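Local coordinates for putative hydrogenase expression/formation protein hupG (Rhodopseudomonas palustris, PDB 2QSI) that is of unknown function but, as a thioredoxin-like member of the HupG/HyaE family, probably assists in the expression or maturation of hydrogenase, at residues Val36-Arg41 and Ala83-Ala88. Sequence-based numbering, arbitrary orientation.
Sequences VVLFFR and ARFGVA
L38 reaches from the strand to the F85 ring with one methyl group. With CD1 anti to CA (chi2 177°), the L38 chain is extended and this methyl leads onto the ring face in a CH-pi contact, 3.8 Å from the centroid of the F85 ring. The methyl is displaced toward the rim, and L38 CD1 is nearest F85 CE2, at 3.4 Å. On the opposite face of the same ring lies CG of R84, over the centre, so the phenyl is sandwiched between two aliphatic groups. Replacing F85 by alanine is likely to leave the L38 methyl without its aromatic partner and open a gap between strand and helix. F40 and V87 extend from opposite directions, and V87 CG2 comes obliquely to the F40 ring, 3.7 Å from F40 CE2. The helix ends at F85; G86, with positive phi, turns the chain out of it, and F85 and V87 both point toward the strand. The contact is wholly apolar and buried. It packs the C-terminal end of helix 78-85 on one face of the thioredoxin-like sheet at interior strand 35-40, while F39 packs on helix 50-62 at the opposite face. F40 also touches L81 and M82, near a bound dithiothreitol, probably from the crystallisation liquor; F85 rests on I29 of helix 25-30 and V96 of strand 92-106, and V87 packs on V104 of the second subunit.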
loop_
_atom_site.group_PDB
_atom_site.type_symbol
_atom_site.label_atom_id
_atom_site.label_comp_id
_atom_site.label_asym_id
_atom_site.label_seq_id
_atom_site.Cartn_x
_atom_site.Cartn_y
_atom_site.Cartn_z
ATOM N N VAL A 36 9.860 -1.192 -0.993
ATOM C CA VAL A 36 10.351 -2.523 -0.799
ATOM C C VAL A 36 10.641 -3.248 -2.104
ATOM O O VAL A 36 9.846 -3.250 -3.031
ATOM C CB VAL A 36 9.345 -3.320 0.068
ATOM C CG1 VAL A 36 9.817 -4.790 0.219
ATOM C CG2 VAL A 36 9.196 -2.586 1.462
ATOM N N VAL A 37 11.802 -3.885 -2.156
ATOM C CA VAL A 37 12.153 -4.743 -3.266
ATOM C C VAL A 37 12.075 -6.200 -2.767
ATOM O O VAL A 37 12.890 -6.640 -1.919
ATOM C CB VAL A 37 13.538 -4.422 -3.801
ATOM C CG1 VAL A 37 13.851 -5.286 -5.049
ATOM C CG2 VAL A 37 13.640 -2.925 -4.159
ATOM N N LEU A 38 11.092 -6.936 -3.272
ATOM C CA LEU A 38 10.940 -8.334 -2.921
ATOM C C LEU A 38 11.602 -9.151 -3.992
ATOM O O LEU A 38 11.290 -8.985 -5.175
ATOM C CB LEU A 38 9.476 -8.756 -2.848
ATOM C CG LEU A 38 8.603 -8.106 -1.787
ATOM C CD1 LEU A 38 7.152 -8.626 -1.952
ATOM C CD2 LEU A 38 9.204 -8.293 -0.410
ATOM N N PHE A 39 12.507 -10.016 -3.544
ATOM C CA PHE A 39 13.301 -10.913 -4.376
ATOM C C PHE A 39 12.695 -12.305 -4.365
ATOM O O PHE A 39 12.694 -12.985 -3.335
ATOM C CB PHE A 39 14.744 -10.949 -3.850
ATOM C CG PHE A 39 15.619 -11.962 -4.510
ATOM C CD1 PHE A 39 15.552 -12.210 -5.860
ATOM C CD2 PHE A 39 16.597 -12.617 -3.754
ATOM C CE1 PHE A 39 16.433 -13.159 -6.449
ATOM C CE2 PHE A 39 17.429 -13.518 -4.312
ATOM C CZ PHE A 39 17.345 -13.796 -5.671
ATOM N N PHE A 40 12.196 -12.701 -5.544
ATOM C CA PHE A 40 11.760 -14.085 -5.823
ATOM C C PHE A 40 12.885 -14.822 -6.530
ATOM O O PHE A 40 13.270 -14.496 -7.680
ATOM C CB PHE A 40 10.510 -14.067 -6.689
ATOM C CG PHE A 40 9.308 -13.458 -5.999
ATOM C CD1 PHE A 40 8.360 -14.276 -5.365
ATOM C CD2 PHE A 40 9.125 -12.070 -5.937
ATOM C CE1 PHE A 40 7.230 -13.721 -4.753
ATOM C CE2 PHE A 40 8.042 -11.516 -5.263
ATOM C CZ PHE A 40 7.105 -12.342 -4.655
ATOM N N ARG A 41 13.446 -15.777 -5.799
ATOM C CA ARG A 41 14.651 -16.475 -6.206
ATOM C C ARG A 41 14.322 -17.702 -7.032
ATOM O O ARG A 41 14.499 -17.700 -8.245
ATOM C CB ARG A 41 15.497 -16.854 -4.958
ATOM C CG ARG A 41 16.786 -17.588 -5.324
ATOM C CD ARG A 41 17.456 -18.229 -4.120
ATOM N NE ARG A 41 18.052 -17.273 -3.178
ATOM C CZ ARG A 41 19.297 -16.784 -3.229
ATOM N NH1 ARG A 41 20.151 -17.159 -4.176
ATOM N NH2 ARG A 41 19.679 -15.951 -2.275
ATOM N N ALA A 83 1.356 -14.330 -6.766
ATOM C CA ALA A 83 -0.054 -14.046 -7.058
ATOM C C ALA A 83 -0.457 -12.697 -6.508
ATOM O O ALA A 83 -1.045 -11.879 -7.198
ATOM C CB ALA A 83 -0.932 -15.158 -6.475
ATOM N N ARG A 84 -0.112 -12.440 -5.260
ATOM C CA ARG A 84 -0.496 -11.183 -4.639
ATOM C C ARG A 84 0.148 -9.982 -5.302
ATOM O O ARG A 84 -0.498 -8.964 -5.505
ATOM C CB ARG A 84 -0.091 -11.202 -3.192
ATOM C CG ARG A 84 -0.274 -9.890 -2.481
ATOM C CD ARG A 84 0.033 -10.090 -1.069
ATOM N NE ARG A 84 0.282 -8.833 -0.401
ATOM C CZ ARG A 84 0.597 -8.756 0.883
ATOM N NH1 ARG A 84 0.686 -9.864 1.614
ATOM N NH2 ARG A 84 0.859 -7.593 1.428
ATOM N N PHE A 85 1.440 -10.084 -5.610
ATOM C CA PHE A 85 2.186 -8.927 -6.041
ATOM C C PHE A 85 2.271 -8.784 -7.558
ATOM O O PHE A 85 2.820 -7.828 -8.029
ATOM C CB PHE A 85 3.562 -8.904 -5.365
ATOM C CG PHE A 85 3.501 -8.616 -3.888
ATOM C CD1 PHE A 85 3.066 -7.385 -3.430
ATOM C CD2 PHE A 85 3.898 -9.574 -2.957
ATOM C CE1 PHE A 85 2.999 -7.118 -2.071
ATOM C CE2 PHE A 85 3.834 -9.325 -1.605
ATOM C CZ PHE A 85 3.359 -8.095 -1.156
ATOM N N GLY A 86 1.730 -9.733 -8.313
ATOM C CA GLY A 86 1.725 -9.687 -9.778
ATOM C C GLY A 86 3.003 -10.160 -10.457
ATOM O O GLY A 86 3.422 -9.591 -11.438
ATOM N N VAL A 87 3.656 -11.157 -9.873
ATOM C CA VAL A 87 4.915 -11.707 -10.397
ATOM C C VAL A 87 4.565 -12.966 -11.177
ATOM O O VAL A 87 3.904 -13.851 -10.652
ATOM C CB VAL A 87 5.894 -12.052 -9.252
ATOM C CG1 VAL A 87 7.235 -12.564 -9.818
ATOM C CG2 VAL A 87 6.145 -10.804 -8.366
ATOM N N ALA A 88 5.013 -13.019 -12.422
ATOM C CA ALA A 88 4.687 -14.093 -13.368
ATOM C C ALA A 88 5.662 -15.246 -13.284
ATOM O O ALA A 88 5.248 -16.425 -13.320
ATOM C CB ALA A 88 4.649 -13.530 -14.802
#